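Local coordinates for protein rhamnosidase B (Bacillus sp., PDB 2OKX) that hydrolyses terminal alpha-L-rhamnose residues of rhamnosides as a family 78 glycoside hydrolase, probably with inversion of configuration at the anomeric carbon, at residues K218-L223 with H315-S320; L260-G265 with R288-N293; E394-G399 with G481-F486; T248-E253 with A322-R327. All coordinates share one frame; numbering follows the deposited sequence.

Contact 1: residues K218-L223 with H315-S320; sequences KYAAAL and HFAIDS
Tyr219 turns the edge of its ring toward the face of Phe316 in an offset edge-to-face pair, the planes 84° apart and CE2 of Tyr219 3.9 Å from CD1 of Phe316. That CD1 lies nearly in the plane of the tyrosine ring. Both rings rise from the same side of the sheet; in each, CG is anti to the backbone N (chi1 175° in Tyr219), beside the carbonyl carbon. Beside them CG1 of Ile318 comes within 3.8 Å of Tyr219 CD2, and Phe262 meets the Phe316 ring. On the other side of the sheet, CE1 of His315 touches CB of Ala222 at 4.0 Å, and the histidine nitrogens are held by Asn396 and Asp483.

Two reciprocal pairs of backbone bonds, Tyr219 with Ile318 and Ala221 with Phe316, hold the strands together. At the end OD2 of Asp319 is gripped twice by one residue: Lys218 N uses its anti lone pair at 3.0 Å, while Lys218 NZ closes a salt bridge at 3.1 Å from the syn side. Flanked by strands 256-262 and 392-393, this regular antiparallel pairing belongs to a five-stranded sheet in domain D2, consistent with the beta-sandwich of galactose-binding-like domains.

Contact 2: residues L260-G265 with R288-N293; sequences LGFPTG and RYYSLN
Phe262 and Tyr290 meet rim to rim on one side of the strand pair: CE2 of Phe262 lies 3.7 Å from CD1 of Tyr290, the planes stand 83° apart, and neither ring covers the other's face. Both rings have CG anti to the carbonyl carbon, beside the backbone N, and with this shared first torsion their rims come together. Further along the same side Leu260 and Leu292 cross at about a right angle, CG of Leu260 being 3.7 Å from CD1 of Leu292. On the opposite side Gly261 presents only its backbone, and CD2 of Tyr289 packs at 3.7 Å from Gly261 CA.

Between these two layers of side chains runs an antiparallel ladder in which Leu260 pairs with Tyr290 and Phe262 with Arg288, each through two backbone bonds. Strand 288-294 is an outermost strand of the five-stranded D2 sheet, while strand 256-262 continues inward to strand 314-320 through a backbone bond of Gly261 with Ala317. Where the ladder ends, Phe262 O accepts from Arg288 N at 3.2 Å and from Gly265 N at 2.9 Å, the two donors approaching from opposite faces of the carbonyl plane; the second bond closes a type I turn.

A second shell surrounds these groups. Arg288 NH1 donates to Tyr290 OH at 3.1 Å with an angle of 163°, the hydroxyl lying nearly in the guanidinium plane, and Trp281 makes a cation-pi contact with the same arginine. Tyr289 OH bonds to Glu287, and Val271 touches Leu260, Phe262 and Tyr290.

Contact 3: residues E394-G399 with G481-F486; sequences EENVFG and GLDNTF
Val397 and Thr485 form the close apolar part of this contact, their side chains sliding past each other in opposite directions. CG1 of Val397, anti to the backbone N (chi1 178°), lies 3.6 Å from CG2 of Thr485, while CG2 of Val397 reaches to 3.7 Å from the carbonyl O of Phe486. Next to this pair Phe398 crosses Asp483 at about a right angle, with its CB 3.4 Å from Asp483 OD2, and CE1 of its ring comes near Leu482 O.

The polar part is joined less directly, through a single water. This water accepts from Phe398 N at 3.1 Å, donates to Asp483 OD2 at 2.7 Å and bonds to Thr485 OG1 at 2.7 Å, so it ties the first turn of the helix to the other segment. Asn396 is the N-cap: its OD1 receives Gly399 N at 3.0 Å in a nearly straight bond (172°), the donor standing above the amide plane. The nearby helix start would be expected to stabilise negative charge on Asp483.

His315 of the D2 sheet bonds to both Asn396 ND2 and Asp483 OD1, so that one histidine bridges the two segments. Helix 397-402 is thus set between that sheet and the concanavalin-like domain, where Val397 also touches Asp464 and Tyr466 of strand 462-472, the neighbour of strand 485-489.

Contact 4: residues T248-E253 with A322-R327; sequences TILTLE and AAFTLR
An antiparallel pair of strands brings Thr251 beside Thr325 and Leu250 against Phe324 and Leu326, with the short strand 324-327 bordering strand 240-252. Thr251 N donates to Thr325 O at 3.1 Å in an almost straight bond (175°), Thr325 N returns one to Thr251 O, and Ile249 and Arg327 repeat the exchange.

On the apolar side, CD1 of Leu250 lies 3.5 Å from CD2 of Phe324 and 3.6 Å from CD1 of Leu326. CD2 of Leu252 reaches 3.5 Å from CB of Phe324. Phe324 and Leu326 both also touch Ile318 of the five-stranded sheet, so this side faces the interior between two layers, as in the beta-sandwich of galactose-binding-like domains.

The other side is more polar and, at Thr325 and Arg327, exposed, although Ile249 there is buried. Here the two threonine side chains lie side by side, pointing the same way, and a water donates to Ile249 O at 2.7 Å, bonds to Thr251 OG1 at 2.7 Å and more weakly to Thr325 OG1. The extended Arg327 chain carries its guanidinium across Ile249, whose CG2 lies 3.6 Å from the guanidinium plane, offset toward the rim. NH2 of Arg327 forms a salt bridge with Glu298 of strand 297-309, which pairs with strand 240-252 through backbone bonds of Thr248, Leu250 and Leu252.

Overall arrangement
Contacts 1, 2 and 4 belong to domain D2. Contacts 1 and 2, with centres about 9 Å apart, share one sheet in which strands 314-320 and 256-262 are neighbours; contact 4 lies in a second sheet, its centre about 12 Å from that of contact 1, with Ile318 and Tyr219 packing onto Phe324 and Leu326. Along the chain, contact 2 falls within the spans of both others, while the segments of contacts 1 and 4 alternate, so the chain passes repeatedly between the sheets. Contact 3 follows in sequence, its centre about 11 Å from that of contact 1. Through His315 it joins D2 to the concanavalin-like domain, linking neighbouring modules of the enzyme.

Contact 1: residues K218-L223 with H315-S320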
loop_
_atom_site.group_PDB
_atom_site.type_symbol
_atom_site.label_atom_id
_atom_site.label_comp_id
_atom_site.label_asym_id
_atom_site.label_seq_id
_atom_site.Cartn_x
_atom_site.Cartn_y
_atom_site.Cartn_z
ATOM N N LYS A 218 -17.432 13.143 22.676
ATOM C CA LYS A 218 -16.917 13.187 24.044
ATOM C C LYS A 218 -15.956 12.021 24.261
ATOM O O LYS A 218 -14.908 12.167 24.891
ATOM C CB LYS A 218 -18.065 13.071 25.057
ATOM C CG LYS A 218 -19.215 14.067 24.887
ATOM C CD LYS A 218 -18.797 15.499 25.190
ATOM C CE LYS A 218 -20.013 16.410 25.333
ATOM N NZ LYS A 218 -20.883 16.416 24.118
ATOM N N TYR A 219 -16.327 10.862 23.724
ATOM C CA TYR A 219 -15.530 9.646 23.850
ATOM C C TYR A 219 -15.271 9.039 22.466
ATOM O O TYR A 219 -16.201 8.827 21.699
ATOM C CB TYR A 219 -16.282 8.632 24.733
ATOM C CG TYR A 219 -15.618 7.278 24.851
ATOM C CD1 TYR A 219 -14.455 7.108 25.605
ATOM C CD2 TYR A 219 -16.131 6.169 24.179
ATOM C CE1 TYR A 219 -13.819 5.873 25.680
ATOM C CE2 TYR A 219 -15.503 4.931 24.247
ATOM C CZ TYR A 219 -14.348 4.792 24.995
ATOM O OH TYR A 219 -13.707 3.580 25.042
ATOM N N ALA A 220 -14.005 8.781 22.149
ATOM C CA ALA A 220 -13.631 8.170 20.870
ATOM C C ALA A 220 -12.405 7.309 21.123
ATOM O O ALA A 220 -11.378 7.802 21.584
ATOM C CB ALA A 220 -13.320 9.244 19.829
ATOM N N ALA A 221 -12.510 6.020 20.824
ATOM C CA ALA A 221 -11.399 5.120 21.072
ATOM C C ALA A 221 -11.099 4.192 19.908
ATOM O O ALA A 221 -11.993 3.803 19.155
ATOM C CB ALA A 221 -11.680 4.295 22.334
ATOM N N ALA A 222 -9.821 3.854 19.773
ATOM C CA ALA A 222 -9.362 2.950 18.733
ATOM C C ALA A 222 -8.929 1.677 19.454
ATOM O O ALA A 222 -8.084 1.717 20.358
ATOM C CB ALA A 222 -8.187 3.571 17.970
ATOM N N LEU A 223 -9.520 0.553 19.060
ATOM C CA LEU A 223 -9.223 -0.732 19.682
ATOM C C LEU A 223 -8.636 -1.742 18.712
ATOM O O LEU A 223 -9.115 -1.880 17.590
ATOM C CB LEU A 223 -10.498 -1.343 20.276
ATOM C CG LEU A 223 -11.739 -0.484 20.541
ATOM C CD1 LEU A 223 -12.845 -1.383 21.089
ATOM C CD2 LEU A 223 -11.427 0.631 21.514
ATOM N N HIS A 315 -13.191 0.990 15.738
ATOM C CA HIS A 315 -13.551 2.234 16.407
ATOM C C HIS A 315 -14.855 2.224 17.186
ATOM O O HIS A 315 -15.842 1.630 16.762
ATOM C CB HIS A 315 -13.567 3.359 15.371
ATOM C CG HIS A 315 -12.216 3.656 14.805
ATOM N ND1 HIS A 315 -11.369 4.590 15.359
ATOM C CD2 HIS A 315 -11.529 3.078 13.792
ATOM C CE1 HIS A 315 -10.215 4.572 14.715
ATOM N NE2 HIS A 315 -10.286 3.663 13.761
ATOM N N PHE A 316 -14.841 2.913 18.324
ATOM C CA PHE A 316 -15.997 3.012 19.211
ATOM C C PHE A 316 -16.069 4.438 19.756
ATOM O O PHE A 316 -15.073 4.963 20.256
ATOM C CB PHE A 316 -15.829 2.036 20.378
ATOM C CG PHE A 316 -17.018 1.968 21.297
ATOM C CD1 PHE A 316 -16.850 1.670 22.645
ATOM C CD2 PHE A 316 -18.306 2.168 20.812
ATOM C CE1 PHE A 316 -17.951 1.567 23.497
ATOM C CE2 PHE A 316 -19.411 2.068 21.654
ATOM C CZ PHE A 316 -19.231 1.766 22.999
ATOM N N ALA A 317 -17.234 5.068 19.659
ATOM C CA ALA A 317 -17.387 6.430 20.158
ATOM C C ALA A 317 -18.727 6.615 20.851
ATOM O O ALA A 317 -19.686 5.899 20.573
ATOM C CB ALA A 317 -17.254 7.436 19.014
ATOM N N ILE A 318 -18.784 7.588 21.753
ATOM C CA ILE A 318 -20.006 7.882 22.484
ATOM C C ILE A 318 -20.107 9.382 22.720
ATOM O O ILE A 318 -19.108 10.040 23.009
ATOM C CB ILE A 318 -20.025 7.188 23.864
ATOM C CG1 ILE A 318 -19.830 5.679 23.703
ATOM C CG2 ILE A 318 -21.349 7.471 24.560
ATOM C CD1 ILE A 318 -19.730 4.930 25.025
ATOM N N ASP A 319 -21.310 9.922 22.589
ATOM C CA ASP A 319 -21.523 11.344 22.826
ATOM C C ASP A 319 -22.908 11.567 23.418
ATOM O O ASP A 319 -23.833 10.796 23.166
ATOM C CB ASP A 319 -21.376 12.143 21.529
ATOM C CG ASP A 319 -21.330 13.639 21.770
ATOM O OD1 ASP A 319 -22.376 14.304 21.618
ATOM O OD2 ASP A 319 -20.245 14.147 22.125
ATOM N N SER A 320 -23.040 12.623 24.215
ATOM C CA SER A 320 -24.311 12.946 24.853
ATOM C C SER A 320 -24.289 14.343 25.459
ATOM O O SER A 320 -23.228 14.866 25.797
ATOM C CB SER A 320 -24.617 11.933 25.958
ATOM O OG SER A 320 -25.821 12.267 26.628
#

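Contact 2: residues L260-G265 with R288-N293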
loop_
_atom_site.group_PDB
_atom_site.type_symbol
_atom_site.label_atom_id
_atom_site.label_comp_id
_atom_site.label_asym_id
_atom_site.label_seq_id
_atom_site.Cartn_x
_atom_site.Cartn_y
_atom_site.Cartn_z
ATOM N N LEU A 260 -24.354 6.180 20.440
ATOM C CA LEU A 260 -23.230 5.268 20.278
ATOM C C LEU A 260 -22.818 5.400 18.823
ATOM O O LEU A 260 -23.660 5.305 17.929
ATOM C CB LEU A 260 -23.643 3.822 20.561
ATOM C CG LEU A 260 -24.245 3.510 21.933
ATOM C CD1 LEU A 260 -24.537 2.014 22.015
ATOM C CD2 LEU A 260 -23.281 3.930 23.042
ATOM N N GLY A 261 -21.531 5.633 18.591
ATOM C CA GLY A 261 -21.043 5.781 17.234
ATOM C C GLY A 261 -20.045 4.711 16.847
ATOM O O GLY A 261 -19.195 4.313 17.644
ATOM N N PHE A 262 -20.155 4.242 15.610
ATOM C CA PHE A 262 -19.261 3.219 15.093
ATOM C C PHE A 262 -18.724 3.699 13.749
ATOM O O PHE A 262 -19.293 3.407 12.695
ATOM C CB PHE A 262 -20.020 1.900 14.946
ATOM C CG PHE A 262 -20.447 1.310 16.262
ATOM C CD1 PHE A 262 -19.561 0.545 17.013
ATOM C CD2 PHE A 262 -21.713 1.567 16.775
ATOM C CE1 PHE A 262 -19.931 0.041 18.266
ATOM C CE2 PHE A 262 -22.094 1.072 18.026
ATOM C CZ PHE A 262 -21.199 0.309 18.771
ATOM N N PRO A 263 -17.618 4.461 13.780
ATOM C CA PRO A 263 -16.969 5.012 12.589
ATOM C C PRO A 263 -16.775 3.979 11.487
ATOM O O PRO A 263 -16.912 4.290 10.303
ATOM C CB PRO A 263 -15.639 5.524 13.130
ATOM C CG PRO A 263 -15.994 5.942 14.519
ATOM C CD PRO A 263 -16.838 4.782 14.988
ATOM N N THR A 264 -16.455 2.753 11.885
ATOM C CA THR A 264 -16.229 1.682 10.926
ATOM C C THR A 264 -17.282 0.582 10.998
ATOM O O THR A 264 -17.090 -0.508 10.461
ATOM C CB THR A 264 -14.818 1.076 11.110
ATOM O OG1 THR A 264 -14.600 0.739 12.486
ATOM C CG2 THR A 264 -13.767 2.077 10.682
ATOM N N GLY A 265 -18.395 0.880 11.667
ATOM C CA GLY A 265 -19.486 -0.076 11.782
ATOM C C GLY A 265 -19.362 -1.103 12.892
ATOM O O GLY A 265 -18.359 -1.148 13.607
ATOM N N ARG A 288 -22.259 3.562 11.551
ATOM C CA ARG A 288 -23.521 3.288 12.214
ATOM C C ARG A 288 -23.581 4.035 13.535
ATOM O O ARG A 288 -22.589 4.114 14.262
ATOM C CB ARG A 288 -23.712 1.787 12.449
ATOM C CG ARG A 288 -25.073 1.459 13.055
ATOM C CD ARG A 288 -25.316 -0.038 13.175
ATOM N NE ARG A 288 -25.497 -0.683 11.877
ATOM C CZ ARG A 288 -25.854 -1.954 11.723
ATOM N NH1 ARG A 288 -26.073 -2.718 12.788
ATOM N NH2 ARG A 288 -25.992 -2.466 10.505
ATOM N N TYR A 289 -24.749 4.600 13.824
ATOM C CA TYR A 289 -24.966 5.336 15.064
ATOM C C TYR A 289 -26.282 4.891 15.701
ATOM O O TYR A 289 -27.286 4.720 15.015
ATOM C CB TYR A 289 -25.015 6.846 14.798
ATOM C CG TYR A 289 -23.819 7.363 14.033
ATOM C CD1 TYR A 289 -23.770 7.277 12.639
ATOM C CD2 TYR A 289 -22.710 7.871 14.701
ATOM C CE1 TYR A 289 -22.644 7.681 11.934
ATOM C CE2 TYR A 289 -21.576 8.278 14.004
ATOM C CZ TYR A 289 -21.549 8.176 12.620
ATOM O OH TYR A 289 -20.419 8.545 11.930
ATOM N N TYR A 290 -26.259 4.694 17.013
ATOM C CA TYR A 290 -27.456 4.285 17.741
ATOM C C TYR A 290 -27.861 5.398 18.692
ATOM O O TYR A 290 -27.008 6.027 19.320
ATOM C CB TYR A 290 -27.203 3.020 18.568
ATOM C CG TYR A 290 -26.957 1.757 17.778
ATOM C CD1 TYR A 290 -25.717 1.502 17.190
ATOM C CD2 TYR A 290 -27.956 0.793 17.654
ATOM C CE1 TYR A 290 -25.481 0.306 16.501
ATOM C CE2 TYR A 290 -27.731 -0.396 16.972
ATOM C CZ TYR A 290 -26.496 -0.637 16.399
ATOM O OH TYR A 290 -26.286 -1.828 15.738
ATOM N N SER A 291 -29.164 5.633 18.794
ATOM C CA SER A 291 -29.692 6.651 19.690
ATOM C C SER A 291 -30.274 5.922 20.895
ATOM O O SER A 291 -31.093 5.017 20.740
ATOM C CB SER A 291 -30.788 7.462 18.991
ATOM O OG SER A 291 -31.232 8.526 19.818
ATOM N N LEU A 292 -29.843 6.305 22.092
ATOM C CA LEU A 292 -30.330 5.661 23.307
ATOM C C LEU A 292 -30.991 6.672 24.234
ATOM O O LEU A 292 -30.361 7.635 24.659
ATOM C CB LEU A 292 -29.173 4.985 24.050
ATOM C CG LEU A 292 -28.223 4.093 23.246
ATOM C CD1 LEU A 292 -27.147 3.541 24.167
ATOM C CD2 LEU A 292 -28.995 2.964 22.588
ATOM N N ASN A 293 -32.263 6.447 24.539
ATOM C CA ASN A 293 -33.005 7.324 25.437
ATOM C C ASN A 293 -32.970 6.633 26.796
ATOM O O ASN A 293 -33.855 5.847 27.129
ATOM C CB ASN A 293 -34.444 7.479 24.940
ATOM C CG ASN A 293 -35.229 8.498 25.736
ATOM O OD1 ASN A 293 -34.744 9.599 26.012
ATOM N ND2 ASN A 293 -36.456 8.144 26.101
#

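Contact 3: residues E394-G399 with G481-F486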
loop_
_atom_site.group_PDB
_atom_site.type_symbol
_atom_site.label_atom_id
_atom_site.label_comp_id
_atom_site.label_asym_id
_atom_site.label_seq_id
_atom_site.Cartn_x
_atom_site.Cartn_y
_atom_site.Cartn_z
ATOM N N GLU A 394 -7.700 6.433 23.687
ATOM C CA GLU A 394 -8.796 7.383 23.561
ATOM C C GLU A 394 -8.340 8.615 22.774
ATOM O O GLU A 394 -9.066 9.597 22.652
ATOM C CB GLU A 394 -9.316 7.773 24.952
ATOM C CG GLU A 394 -10.264 6.725 25.535
ATOM C CD GLU A 394 -10.528 6.900 27.023
ATOM O OE1 GLU A 394 -10.587 8.052 27.496
ATOM O OE2 GLU A 394 -10.692 5.873 27.716
ATOM N N GLU A 395 -7.120 8.551 22.252
ATOM C CA GLU A 395 -6.570 9.633 21.437
ATOM C C GLU A 395 -6.772 9.093 20.024
ATOM O O GLU A 395 -5.863 8.529 19.421
ATOM C CB GLU A 395 -5.093 9.824 21.774
ATOM C CG GLU A 395 -4.876 10.120 23.262
ATOM C CD GLU A 395 -3.422 10.294 23.633
ATOM O OE1 GLU A 395 -2.687 9.281 23.680
ATOM O OE2 GLU A 395 -3.013 11.451 23.871
ATOM N N ASN A 396 -7.991 9.270 19.524
ATOM C CA ASN A 396 -8.408 8.740 18.233
ATOM C C ASN A 396 -8.741 9.789 17.171
ATOM O O ASN A 396 -9.882 10.245 17.054
ATOM C CB ASN A 396 -9.611 7.819 18.484
ATOM C CG ASN A 396 -10.150 7.191 17.222
ATOM O OD1 ASN A 396 -9.517 7.234 16.164
ATOM N ND2 ASN A 396 -11.328 6.586 17.330
ATOM N N VAL A 397 -7.735 10.142 16.378
ATOM C CA VAL A 397 -7.911 11.143 15.337
ATOM C C VAL A 397 -8.911 10.722 14.265
ATOM O O VAL A 397 -9.736 11.523 13.844
ATOM C CB VAL A 397 -6.565 11.487 14.669
ATOM C CG1 VAL A 397 -6.781 12.506 13.544
ATOM C CG2 VAL A 397 -5.605 12.055 15.717
ATOM N N PHE A 398 -8.843 9.466 13.829
ATOM C CA PHE A 398 -9.756 8.982 12.796
ATOM C C PHE A 398 -11.217 9.080 13.235
ATOM O O PHE A 398 -12.043 9.689 12.552
ATOM C CB PHE A 398 -9.418 7.530 12.427
ATOM C CG PHE A 398 -10.239 6.984 11.288
ATOM C CD1 PHE A 398 -9.967 7.355 9.971
ATOM C CD2 PHE A 398 -11.287 6.102 11.531
ATOM C CE1 PHE A 398 -10.731 6.852 8.912
ATOM C CE2 PHE A 398 -12.059 5.594 10.482
ATOM C CZ PHE A 398 -11.778 5.970 9.168
ATOM N N GLY A 399 -11.536 8.481 14.379
ATOM C CA GLY A 399 -12.903 8.514 14.865
ATOM C C GLY A 399 -13.407 9.923 15.086
ATOM O O GLY A 399 -14.583 10.211 14.866
ATOM N N GLY A 481 -10.704 1.611 7.407
ATOM C CA GLY A 481 -9.724 0.540 7.355
ATOM C C GLY A 481 -8.305 1.080 7.401
ATOM O O GLY A 481 -7.332 0.316 7.410
ATOM N N LEU A 482 -8.187 2.403 7.441
ATOM C CA LEU A 482 -6.882 3.054 7.472
ATOM C C LEU A 482 -6.858 4.268 8.389
ATOM O O LEU A 482 -7.435 5.307 8.067
ATOM C CB LEU A 482 -6.484 3.500 6.061
ATOM C CG LEU A 482 -5.201 4.324 5.931
ATOM C CD1 LEU A 482 -3.988 3.418 6.154
ATOM C CD2 LEU A 482 -5.141 4.967 4.548
ATOM N N ASP A 483 -6.203 4.133 9.536
ATOM C CA ASP A 483 -6.078 5.257 10.456
ATOM C C ASP A 483 -4.909 6.076 9.919
ATOM O O ASP A 483 -3.789 6.000 10.426
ATOM C CB ASP A 483 -5.777 4.760 11.869
ATOM C CG ASP A 483 -7.030 4.387 12.630
ATOM O OD1 ASP A 483 -7.707 3.411 12.240
ATOM O OD2 ASP A 483 -7.339 5.082 13.622
ATOM N N ASN A 484 -5.189 6.843 8.868
ATOM C CA ASN A 484 -4.197 7.673 8.178
ATOM C C ASN A 484 -3.986 8.949 8.982
ATOM O O ASN A 484 -4.201 10.058 8.486
ATOM C CB ASN A 484 -4.740 8.008 6.788
ATOM C CG ASN A 484 -3.664 8.038 5.737
ATOM O OD1 ASN A 484 -2.612 7.423 5.896
ATOM N ND2 ASN A 484 -3.933 8.737 4.637
ATOM N N THR A 485 -3.514 8.785 10.212
ATOM C CA THR A 485 -3.389 9.914 11.117
ATOM C C THR A 485 -2.216 9.914 12.089
ATOM O O THR A 485 -1.447 8.964 12.187
ATOM C CB THR A 485 -4.625 9.965 12.017
ATOM O OG1 THR A 485 -4.599 8.817 12.876
ATOM C CG2 THR A 485 -5.910 9.911 11.202
ATOM N N PHE A 486 -2.124 11.024 12.817
ATOM C CA PHE A 486 -1.167 11.197 13.894
ATOM C C PHE A 486 -1.676 12.345 14.754
ATOM O O PHE A 486 -2.428 13.206 14.288
ATOM C CB PHE A 486 0.276 11.441 13.392
ATOM C CG PHE A 486 0.568 12.847 12.919
ATOM C CD1 PHE A 486 0.997 13.066 11.612
ATOM C CD2 PHE A 486 0.496 13.936 13.788
ATOM C CE1 PHE A 486 1.352 14.344 11.178
ATOM C CE2 PHE A 486 0.849 15.218 13.361
ATOM C CZ PHE A 486 1.277 15.420 12.056
HETATM O O HOH W 1 -6.492 7.542 14.338
#

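Contact 4: residues T248-E253 with A322-R327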
loop_
_atom_site.group_PDB
_atom_site.type_symbol
_atom_site.label_atom_id
_atom_site.label_comp_id
_atom_site.label_asym_id
_atom_site.label_seq_id
_atom_site.Cartn_x
_atom_site.Cartn_y
_atom_site.Cartn_z
ATOM N N THR A 248 -18.867 -2.731 28.343
ATOM C CA THR A 248 -18.555 -1.611 29.214
ATOM C C THR A 248 -19.819 -1.180 29.944
ATOM O O THR A 248 -20.937 -1.373 29.453
ATOM C CB THR A 248 -18.018 -0.399 28.418
ATOM O OG1 THR A 248 -17.485 0.573 29.329
ATOM C CG2 THR A 248 -19.136 0.244 27.605
ATOM N N ILE A 249 -19.633 -0.599 31.124
ATOM C CA ILE A 249 -20.757 -0.115 31.912
ATOM C C ILE A 249 -20.873 1.386 31.697
ATOM O O ILE A 249 -19.949 2.138 32.007
ATOM C CB ILE A 249 -20.556 -0.381 33.418
ATOM C CG1 ILE A 249 -20.390 -1.880 33.668
ATOM C CG2 ILE A 249 -21.746 0.155 34.200
ATOM C CD1 ILE A 249 -21.603 -2.696 33.279
ATOM N N LEU A 250 -22.007 1.813 31.154
ATOM C CA LEU A 250 -22.266 3.222 30.897
ATOM C C LEU A 250 -23.100 3.781 32.043
ATOM O O LEU A 250 -24.224 3.337 32.266
ATOM C CB LEU A 250 -23.032 3.384 29.581
ATOM C CG LEU A 250 -23.576 4.773 29.247
ATOM C CD1 LEU A 250 -22.432 5.758 29.125
ATOM C CD2 LEU A 250 -24.369 4.714 27.949
ATOM N N THR A 251 -22.551 4.756 32.761
ATOM C CA THR A 251 -23.261 5.356 33.884
ATOM C C THR A 251 -23.615 6.810 33.618
ATOM O O THR A 251 -22.736 7.637 33.362
ATOM C CB THR A 251 -22.419 5.300 35.173
ATOM O OG1 THR A 251 -22.028 3.948 35.432
ATOM C CG2 THR A 251 -23.226 5.814 36.355
ATOM N N LEU A 252 -24.909 7.112 33.675
ATOM C CA LEU A 252 -25.397 8.469 33.462
ATOM C C LEU A 252 -25.725 9.125 34.798
ATOM O O LEU A 252 -26.469 8.565 35.604
ATOM C CB LEU A 252 -26.654 8.462 32.593
ATOM C CG LEU A 252 -26.484 8.338 31.079
ATOM C CD1 LEU A 252 -27.845 8.448 30.410
ATOM C CD2 LEU A 252 -25.564 9.441 30.577
ATOM N N GLU A 253 -25.170 10.311 35.028
ATOM C CA GLU A 253 -25.427 11.034 36.267
ATOM C C GLU A 253 -26.894 11.444 36.296
ATOM O O GLU A 253 -27.526 11.455 37.351
ATOM C CB GLU A 253 -24.541 12.276 36.354
ATOM C CG GLU A 253 -23.052 11.979 36.302
ATOM C CD GLU A 253 -22.202 13.224 36.480
ATOM O OE1 GLU A 253 -20.958 13.112 36.415
ATOM O OE2 GLU A 253 -22.780 14.314 36.687
ATOM N N ALA A 322 -25.624 14.845 28.140
ATOM C CA ALA A 322 -25.614 14.511 29.559
ATOM C C ALA A 322 -24.260 13.922 29.934
ATOM O O ALA A 322 -23.585 13.324 29.096
ATOM C CB ALA A 322 -26.718 13.514 29.864
ATOM N N ALA A 323 -23.863 14.087 31.192
ATOM C CA ALA A 323 -22.582 13.567 31.658
ATOM C C ALA A 323 -22.628 12.052 31.842
ATOM O O ALA A 323 -23.662 11.501 32.222
ATOM C CB ALA A 323 -22.197 14.239 32.972
ATOM N N PHE A 324 -21.511 11.377 31.570
ATOM C CA PHE A 324 -21.458 9.928 31.733
ATOM C C PHE A 324 -20.046 9.408 31.984
ATOM O O PHE A 324 -19.056 10.071 31.673
ATOM C CB PHE A 324 -22.040 9.224 30.501
ATOM C CG PHE A 324 -21.241 9.435 29.241
ATOM C CD1 PHE A 324 -21.405 10.587 28.480
ATOM C CD2 PHE A 324 -20.316 8.485 28.826
ATOM C CE1 PHE A 324 -20.656 10.789 27.321
ATOM C CE2 PHE A 324 -19.563 8.678 27.670
ATOM C CZ PHE A 324 -19.736 9.833 26.918
ATOM N N THR A 325 -19.963 8.216 32.561
ATOM C CA THR A 325 -18.680 7.589 32.836
ATOM C C THR A 325 -18.705 6.183 32.252
ATOM O O THR A 325 -19.766 5.663 31.902
ATOM C CB THR A 325 -18.398 7.490 34.355
ATOM O OG1 THR A 325 -19.309 6.563 34.959
ATOM C CG2 THR A 325 -18.562 8.850 35.013
ATOM N N LEU A 326 -17.531 5.575 32.149
ATOM C CA LEU A 326 -17.400 4.228 31.616
ATOM C C LEU A 326 -16.438 3.430 32.474
ATOM O O LEU A 326 -15.447 3.966 32.973
ATOM C CB LEU A 326 -16.854 4.266 30.183
ATOM C CG LEU A 326 -17.807 4.221 28.986
ATOM C CD1 LEU A 326 -18.833 5.335 29.067
ATOM C CD2 LEU A 326 -16.985 4.332 27.703
ATOM N N ARG A 327 -16.727 2.148 32.651
ATOM C CA ARG A 327 -15.833 1.296 33.412
ATOM C C ARG A 327 -15.968 -0.139 32.946
ATOM O O ARG A 327 -17.022 -0.552 32.469
ATOM C CB ARG A 327 -16.101 1.399 34.920
ATOM C CG ARG A 327 -17.364 0.731 35.423
ATOM C CD ARG A 327 -17.289 0.588 36.948
ATOM N NE ARG A 327 -18.484 -0.027 37.516
ATOM C CZ ARG A 327 -19.679 0.552 37.535
ATOM N NH1 ARG A 327 -19.840 1.763 37.017
ATOM N NH2 ARG A 327 -20.715 -0.084 38.064
HETATM O O HOH W 2 -19.617 3.275 34.482
#